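Local coordinates for lipoprotein outS (Dickeya dadantii, PDB 3UTK) that serves as the pilotin of the type II secretion system, interacting with the secretin OutD in the translocation of pectate lyases and cellulases across the outer membrane, at residues Ser49-Ser54 with Gly70-Thr75; Lys55-Gln60 with Ser116-Thr121. All blocks are in the same frame, centred on the assembly; numbering follows the deposited sequence.

Contact 1 (Ser49-Ser54 with Gly70-Thr75)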
ATOM      1  N   SER A  49       3.827   0.136   3.306  1.00 23.40           N
ATOM      2  CA  SER A  49       2.899   1.144   3.801  1.00 23.46           C
ATOM      3  C   SER A  49       1.829   1.503   2.760  1.00 23.43           C
ATOM      4  O   SER A  49       0.659   1.690   3.097  1.00 21.10           O
ATOM      5  CB  SER A  49       3.665   2.393   4.245  1.00 22.81           C
ATOM      6  OG  SER A  49       2.777   3.441   4.601  1.00 24.19           O
ATOM      7  N   LEU A  50       2.234   1.600   1.498  1.00 22.05           N
ATOM      8  CA  LEU A  50       1.305   1.925   0.416  1.00 21.37           C
ATOM      9  C   LEU A  50       0.345   0.762   0.193  1.00 19.52           C
ATOM     10  O   LEU A  50      -0.841   0.957   0.011  1.00 18.83           O
ATOM     11  CB  LEU A  50       2.065   2.243  -0.880  1.00 23.00           C
ATOM     12  CG  LEU A  50       2.777   3.597  -0.957  1.00 23.59           C
ATOM     13  CD1 LEU A  50       3.705   3.661  -2.172  1.00 25.15           C
ATOM     14  CD2 LEU A  50       1.774   4.743  -0.994  1.00 24.03           C
ATOM     15  N   VAL A  51       0.869  -0.456   0.232  1.00 17.35           N
ATOM     16  CA  VAL A  51       0.026  -1.632   0.088  1.00 19.12           C
ATOM     17  C   VAL A  51      -0.994  -1.722   1.233  1.00 21.28           C
ATOM     18  O   VAL A  51      -2.177  -1.974   0.999  1.00 22.22           O
ATOM     19  CB  VAL A  51       0.878  -2.914   0.018  1.00 20.35           C
ATOM     20  CG1 VAL A  51      -0.018  -4.130  -0.068  1.00 24.15           C
ATOM     21  CG2 VAL A  51       1.811  -2.850  -1.201  1.00 22.56           C
ATOM     22  N   ALA A  52      -0.529  -1.510   2.462  1.00 21.40           N
ATOM     23  CA  ALA A  52      -1.398  -1.538   3.640  1.00 20.98           C
ATOM     24  C   ALA A  52      -2.499  -0.486   3.579  1.00 19.79           C
ATOM     25  O   ALA A  52      -3.654  -0.768   3.901  1.00 19.58           O
ATOM     26  CB  ALA A  52      -0.580  -1.350   4.905  1.00 22.84           C
ATOM     27  N   ALA A  53      -2.136   0.730   3.190  1.00 16.74           N
ATOM     28  CA  ALA A  53      -3.112   1.816   3.070  1.00 17.23           C
ATOM     29  C   ALA A  53      -4.148   1.497   1.986  1.00 18.66           C
ATOM     30  O   ALA A  53      -5.334   1.768   2.144  1.00 19.98           O
ATOM     31  CB  ALA A  53      -2.411   3.137   2.771  1.00 19.52           C
ATOM     32  N   SER A  54      -3.682   0.933   0.874  1.00 18.93           N
ATOM     33  CA  SER A  54      -4.578   0.525  -0.192  1.00 17.83           C
ATOM     34  C   SER A  54      -5.555  -0.568   0.240  1.00 16.67           C
ATOM     35  O   SER A  54      -6.726  -0.490  -0.083  1.00 19.82           O
ATOM     36  CB  SER A  54      -3.789   0.067  -1.418  1.00 18.84           C
ATOM     37  OG  SER A  54      -3.017   1.136  -1.935  1.00 18.89           O
ATOM     38  N   GLY A  70      -2.873  -9.004  -4.520  1.00 29.37           N
ATOM     39  CA  GLY A  70      -1.853  -9.353  -5.498  1.00 29.21           C
ATOM     40  C   GLY A  70      -1.613  -8.222  -6.482  1.00 27.40           C
ATOM     41  O   GLY A  70      -0.470  -7.910  -6.818  1.00 27.20           O
ATOM     42  N   THR A  71      -2.697  -7.598  -6.937  1.00 25.23           N
ATOM     43  CA  THR A  71      -2.598  -6.489  -7.880  1.00 25.28           C
ATOM     44  C   THR A  71      -2.015  -5.249  -7.212  1.00 23.46           C
ATOM     45  O   THR A  71      -1.190  -4.549  -7.803  1.00 23.42           O
ATOM     46  CB  THR A  71      -3.964  -6.134  -8.500  1.00 26.59           C
ATOM     47  OG1 THR A  71      -4.515  -7.290  -9.142  1.00 31.39           O
ATOM     48  CG2 THR A  71      -3.819  -5.012  -9.523  1.00 21.86           C
ATOM     49  N   ILE A  72      -2.458  -4.970  -5.985  1.00 21.99           N
ATOM     50  CA  ILE A  72      -1.890  -3.876  -5.208  1.00 23.52           C
ATOM     51  C   ILE A  72      -0.382  -4.072  -5.036  1.00 23.54           C
ATOM     52  O   ILE A  72       0.398  -3.135  -5.218  1.00 22.02           O
ATOM     53  CB  ILE A  72      -2.573  -3.742  -3.828  1.00 23.10           C
ATOM     54  CG1 ILE A  72      -4.053  -3.380  -3.993  1.00 23.01           C
ATOM     55  CG2 ILE A  72      -1.869  -2.690  -2.981  1.00 21.74           C
ATOM     56  CD1 ILE A  72      -4.841  -3.341  -2.665  1.00 23.92           C
ATOM     57  N   LEU A  73       0.026  -5.292  -4.693  1.00 24.54           N
ATOM     58  CA  LEU A  73       1.441  -5.610  -4.552  1.00 26.11           C
ATOM     59  C   LEU A  73       2.218  -5.385  -5.849  1.00 27.45           C
ATOM     60  O   LEU A  73       3.320  -4.827  -5.844  1.00 25.92           O
ATOM     61  CB  LEU A  73       1.623  -7.062  -4.114  1.00 30.11           C
ATOM     62  CG  LEU A  73       2.933  -7.301  -3.377  1.00 39.02           C
ATOM     63  CD1 LEU A  73       2.761  -6.813  -1.941  1.00 37.45           C
ATOM     64  CD2 LEU A  73       3.328  -8.775  -3.412  1.00 43.47           C
ATOM     65  N   LYS A  74       1.643  -5.841  -6.956  1.00 26.90           N
ATOM     66  CA  LYS A  74       2.288  -5.704  -8.250  1.00 26.32           C
ATOM     67  C   LYS A  74       2.466  -4.226  -8.577  1.00 26.13           C
ATOM     68  O   LYS A  74       3.447  -3.838  -9.210  1.00 26.35           O
ATOM     69  CB  LYS A  74       1.454  -6.395  -9.330  1.00 28.50           C
ATOM     70  CG  LYS A  74       2.089  -6.403 -10.704  1.00 35.09           C
ATOM     71  CD  LYS A  74       1.118  -6.913 -11.750  1.00 42.31           C
ATOM     72  CE  LYS A  74       0.641  -8.321 -11.434  1.00 48.53           C
ATOM     73  NZ  LYS A  74      -0.036  -8.932 -12.624  1.00 52.72           N
ATOM     74  N   THR A  75       1.516  -3.402  -8.136  1.00 23.68           N
ATOM     75  CA  THR A  75       1.596  -1.965  -8.367  1.00 23.00           C
ATOM     76  C   THR A  75       2.754  -1.347  -7.589  1.00 24.48           C
ATOM     77  O   THR A  75       3.479  -0.495  -8.109  1.00 23.34           O
ATOM     78  CB  THR A  75       0.294  -1.256  -7.970  1.00 23.04           C
ATOM     79  OG1 THR A  75      -0.795  -1.812  -8.718  1.00 25.84           O
ATOM     80  CG2 THR A  75       0.394   0.229  -8.263  1.00 21.73           C
TER
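Val51 and Ser54 receive Ile72 in the roughly antiparallel pairing of helix 40-60 with helix 69-82, part of the nested, perpendicular helical hairpins that make up this pilotin. The axes of 49-54 and 70-75 come within 9.4 Å at 147°, and the backbones lie nearest at Val51 and Ile72, whose CA atoms are 6.1 Å apart. Ile72 can be followed outward from a CB that points at the facing helix. At CB the chain forks. CG2, anti to the backbone N, is the branch that enters the groove between Val51 and Ser54, 3.7 Å from Val51 CG1 and 3.7 Å from Ser54 CB. The other branch passes through CG1 and runs on extended, with chi2 at 175°, so that its terminal CD1 rests 3.8 Å from Ser54 CB. Both ends of the isoleucine thus press on the short serine side chain. Leu73 reaches the interface by a detour: its CB sets off away from 49-54, but its end turns back and brings CD1 to 4.1 Å from Val51 CG2. Beyond the pair, Ser97 of helix 94-106 touches Val51, while Phe125 and Met129 of helix 123-131 touch Ser54, so two more helices close in on this buried seam. No hydrogen bond crosses between the segments. The polar hydroxyl of buried Ser54 turns back along its own helix instead, donating to Leu50 O over 2.9 Å. That carbonyl also takes the backbone N-H of Ser54, and the two donors arrive from opposite faces of its plane, OG lying 33° off it.

Contact 2 (Lys55-Gln60 with Ser116-Thr121)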
ATOM      1  N   LYS A  55      -5.077  -1.601   0.937  1.00 15.16           N
ATOM      2  CA  LYS A  55      -5.982  -2.645   1.426  1.00 14.15           C
ATOM      3  C   LYS A  55      -6.969  -2.047   2.437  1.00 17.24           C
ATOM      4  O   LYS A  55      -8.140  -2.412   2.464  1.00 19.44           O
ATOM      5  CB  LYS A  55      -5.206  -3.816   2.046  1.00 17.85           C
ATOM      6  CG  LYS A  55      -6.101  -4.952   2.542  1.00 20.60           C
ATOM      7  CD  LYS A  55      -5.310  -6.165   3.015  1.00 23.98           C
ATOM      8  CE  LYS A  55      -6.250  -7.305   3.393  1.00 27.98           C
ATOM      9  NZ  LYS A  55      -5.533  -8.603   3.529  1.00 31.64           N
ATOM     10  N   TYR A  56      -6.488  -1.137   3.276  1.00 16.11           N
ATOM     11  CA  TYR A  56      -7.363  -0.455   4.229  1.00 15.84           C
ATOM     12  C   TYR A  56      -8.505   0.267   3.498  1.00 15.73           C
ATOM     13  O   TYR A  56      -9.662   0.217   3.915  1.00 17.95           O
ATOM     14  CB  TYR A  56      -6.558   0.514   5.117  1.00 15.62           C
ATOM     15  CG  TYR A  56      -7.355   1.112   6.254  1.00 17.90           C
ATOM     16  CD1 TYR A  56      -8.220   2.179   6.039  1.00 17.08           C
ATOM     17  CD2 TYR A  56      -7.227   0.619   7.548  1.00 18.25           C
ATOM     18  CE1 TYR A  56      -8.949   2.725   7.085  1.00 18.84           C
ATOM     19  CE2 TYR A  56      -7.953   1.161   8.595  1.00 17.09           C
ATOM     20  CZ  TYR A  56      -8.808   2.207   8.359  1.00 17.77           C
ATOM     21  OH  TYR A  56      -9.533   2.735   9.405  1.00 19.46           O
ATOM     22  N   LEU A  57      -8.194   0.909   2.380  1.00 16.57           N
ATOM     23  CA  LEU A  57      -9.233   1.605   1.637  1.00 15.08           C
ATOM     24  C   LEU A  57     -10.236   0.601   1.077  1.00 15.45           C
ATOM     25  O   LEU A  57     -11.441   0.799   1.180  1.00 16.73           O
ATOM     26  CB  LEU A  57      -8.650   2.452   0.504  1.00 15.42           C
ATOM     27  CG  LEU A  57      -7.964   3.771   0.879  1.00 16.42           C
ATOM     28  CD1 LEU A  57      -7.292   4.431  -0.340  1.00 20.18           C
ATOM     29  CD2 LEU A  57      -8.955   4.752   1.516  1.00 18.60           C
ATOM     30  N   ARG A  58      -9.737  -0.478   0.486  1.00 14.98           N
ATOM     31  CA  ARG A  58     -10.639  -1.449  -0.128  1.00 13.48           C
ATOM     32  C   ARG A  58     -11.546  -2.096   0.917  1.00 18.78           C
ATOM     33  O   ARG A  58     -12.755  -2.201   0.721  1.00 20.67           O
ATOM     34  CB  ARG A  58      -9.864  -2.537  -0.891  1.00 14.73           C
ATOM     35  CG  ARG A  58     -10.760  -3.447  -1.745  1.00 17.92           C
ATOM     36  CD  ARG A  58      -9.979  -4.621  -2.324  1.00 19.72           C
ATOM     37  NE  ARG A  58      -9.655  -5.598  -1.294  1.00 21.71           N
ATOM     38  CZ  ARG A  58      -8.433  -6.046  -1.032  1.00 22.61           C
ATOM     39  NH1 ARG A  58      -7.395  -5.610  -1.733  1.00 23.41           N
ATOM     40  NH2 ARG A  58      -8.252  -6.934  -0.059  1.00 21.81           N
ATOM     41  N   VAL A  59     -10.959  -2.542   2.023  1.00 20.40           N
ATOM     42  CA  VAL A  59     -11.696  -3.345   2.991  1.00 22.69           C
ATOM     43  C   VAL A  59     -12.480  -2.506   4.003  1.00 24.50           C
ATOM     44  O   VAL A  59     -13.652  -2.791   4.278  1.00 30.56           O
ATOM     45  CB  VAL A  59     -10.768  -4.341   3.725  1.00 23.01           C
ATOM     46  CG1 VAL A  59     -11.543  -5.118   4.789  1.00 26.51           C
ATOM     47  CG2 VAL A  59     -10.112  -5.287   2.720  1.00 24.24           C
ATOM     48  N   GLN A  60     -11.839  -1.480   4.560  1.00 19.49           N
ATOM     49  CA  GLN A  60     -12.458  -0.688   5.624  1.00 16.11           C
ATOM     50  C   GLN A  60     -13.265   0.479   5.071  1.00 16.15           C
ATOM     51  O   GLN A  60     -14.233   0.934   5.688  1.00 21.72           O
ATOM     52  CB  GLN A  60     -11.390  -0.166   6.606  1.00 15.14           C
ATOM     53  CG  GLN A  60     -10.499  -1.262   7.205  1.00 19.71           C
ATOM     54  CD  GLN A  60     -11.282  -2.271   8.025  1.00 24.52           C
ATOM     55  OE1 GLN A  60     -11.063  -3.478   7.921  1.00 30.19           O
ATOM     56  NE2 GLN A  60     -12.184  -1.780   8.858  1.00 22.33           N
ATOM     57  N   SER A 116     -11.011   9.086   5.444  1.00 18.19           N
ATOM     58  CA  SER A 116     -10.999  10.425   4.864  1.00 17.54           C
ATOM     59  C   SER A 116      -9.563  10.821   4.506  1.00 18.98           C
ATOM     60  O   SER A 116      -9.305  11.400   3.446  1.00 16.54           O
ATOM     61  CB  SER A 116     -11.590  11.441   5.849  1.00 19.25           C
ATOM     62  OG  SER A 116     -11.653  12.729   5.257  1.00 22.86           O
ATOM     63  N   SER A 117      -8.630  10.501   5.396  1.00 18.30           N
ATOM     64  CA  SER A 117      -7.227  10.840   5.171  1.00 16.19           C
ATOM     65  C   SER A 117      -6.624  10.078   3.977  1.00 18.60           C
ATOM     66  O   SER A 117      -5.996  10.693   3.109  1.00 16.41           O
ATOM     67  CB  SER A 117      -6.392  10.604   6.438  1.00 17.14           C
ATOM     68  OG  SER A 117      -5.059  11.022   6.229  1.00 19.00           O
ATOM     69  N   PHE A 118      -6.798   8.756   3.937  1.00 16.64           N
ATOM     70  CA  PHE A 118      -6.267   7.951   2.824  1.00 19.63           C
ATOM     71  C   PHE A 118      -6.933   8.333   1.489  1.00 19.60           C
ATOM     72  O   PHE A 118      -6.270   8.409   0.445  1.00 16.43           O
ATOM     73  CB  PHE A 118      -6.428   6.448   3.091  1.00 19.96           C
ATOM     74  CG  PHE A 118      -5.391   5.859   4.030  1.00 17.64           C
ATOM     75  CD1 PHE A 118      -4.135   6.442   4.189  1.00 17.22           C
ATOM     76  CD2 PHE A 118      -5.686   4.713   4.759  1.00 19.59           C
ATOM     77  CE1 PHE A 118      -3.185   5.879   5.048  1.00 19.02           C
ATOM     78  CE2 PHE A 118      -4.742   4.138   5.618  1.00 18.18           C
ATOM     79  CZ  PHE A 118      -3.491   4.733   5.772  1.00 18.51           C
ATOM     80  N   ASN A 119      -8.241   8.586   1.510  1.00 17.99           N
ATOM     81  CA  ASN A 119      -8.945   8.971   0.283  1.00 16.53           C
ATOM     82  C   ASN A 119      -8.397  10.288  -0.263  1.00 19.12           C
ATOM     83  O   ASN A 119      -8.312  10.493  -1.489  1.00 19.56           O
ATOM     84  CB  ASN A 119     -10.452   9.095   0.534  1.00 17.46           C
ATOM     85  CG  ASN A 119     -11.192   7.771   0.368  1.00 19.08           C
ATOM     86  OD1 ASN A 119     -10.814   6.920  -0.449  1.00 19.79           O
ATOM     87  ND2 ASN A 119     -12.253   7.595   1.145  1.00 19.31           N
ATOM     88  N   ARG A 120      -8.001  11.168   0.649  1.00 19.04           N
ATOM     89  CA  ARG A 120      -7.451  12.464   0.266  1.00 20.85           C
ATOM     90  C   ARG A 120      -6.060  12.359  -0.351  1.00 19.12           C
ATOM     91  O   ARG A 120      -5.783  13.042  -1.329  1.00 22.42           O
ATOM     92  CB  ARG A 120      -7.412  13.427   1.461  1.00 22.33           C
ATOM     93  CG  ARG A 120      -6.936  14.838   1.105  1.00 26.72           C
ATOM     94  CD  ARG A 120      -6.792  15.713   2.346  1.00 32.17           C
ATOM     95  NE  ARG A 120      -5.658  16.630   2.242  1.00 40.81           N
ATOM     96  CZ  ARG A 120      -4.629  16.656   3.087  1.00 42.94           C
ATOM     97  NH1 ARG A 120      -4.580  15.814   4.120  1.00 36.71           N
ATOM     98  NH2 ARG A 120      -3.648  17.528   2.900  1.00 48.37           N
ATOM     99  N   THR A 121      -5.209  11.483   0.192  1.00 16.12           N
ATOM    100  CA  THR A 121      -3.776  11.527  -0.127  1.00 20.83           C
ATOM    101  C   THR A 121      -3.264  10.442  -1.073  1.00 20.33           C
ATOM    102  O   THR A 121      -2.148  10.543  -1.573  1.00 20.59           O
ATOM    103  CB  THR A 121      -2.916  11.403   1.151  1.00 21.30           C
ATOM    104  OG1 THR A 121      -3.136  10.112   1.739  1.00 21.81           O
ATOM    105  CG2 THR A 121      -3.274  12.495   2.163  1.00 21.62           C
TER
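Leu57 and Tyr56 project from the C-terminal part of helix 40-60 onto Phe118 of helix 111-121, the segment axes standing 10.2 Å apart at 126°. Packing is tightest where Leu57 CD2 presses on Phe118 CB at 3.4 Å. Beside it the aromatic rings form an offset edge-to-face pair: the Phe118 edge is turned to the face of Tyr56, with centroids 5.7 Å apart and planes at 76°. Phe118 CD2 comes within 3.8 Å of Tyr56 CD1, and on the other side of the tyrosine from Phe118, Gln60 CG of the same helix lies over the ring centre. Toward the partly exposed side the contact thins to Asn119. Its CB does not head for the facing helix, but CG stands anti to the carbonyl carbon (chi1 -87°), which turns the amide toward Leu57 and brings OD1 to 3.5 Å from Leu57 CD2. This oxygen is hydrogen-bonded to Arg63, so its polar need is met beside the leucine methyl. Tyr56 also touches Cys61 and Cys115, which form a disulfide just beyond the two segments, a covalent tie between the elements that pack here as part of the nested helical hairpins of the pilotin.

Helix 40-60 supplies one side of both contacts, whose centres lie about 12 Å apart, and successive turns of it meet different partners. Contact 1 sits near the middle of the chain and is buried, apart from a partly exposed Leu73; it is built of branched aliphatic side chains and a serine between two roughly antiparallel helices. Contact 2 lies farther out, is partly buried, and relies on aromatic rings and a leucine, with an amide at its margin and a disulfide close by. In both, van der Waals packing rather than hydrogen bonding joins the segments. Ala53 CB lies 3.6 Å from Phe118 CZ and Ile72 CD1 packs 3.5 Å from Arg58 NH1, so the two contacts adjoin.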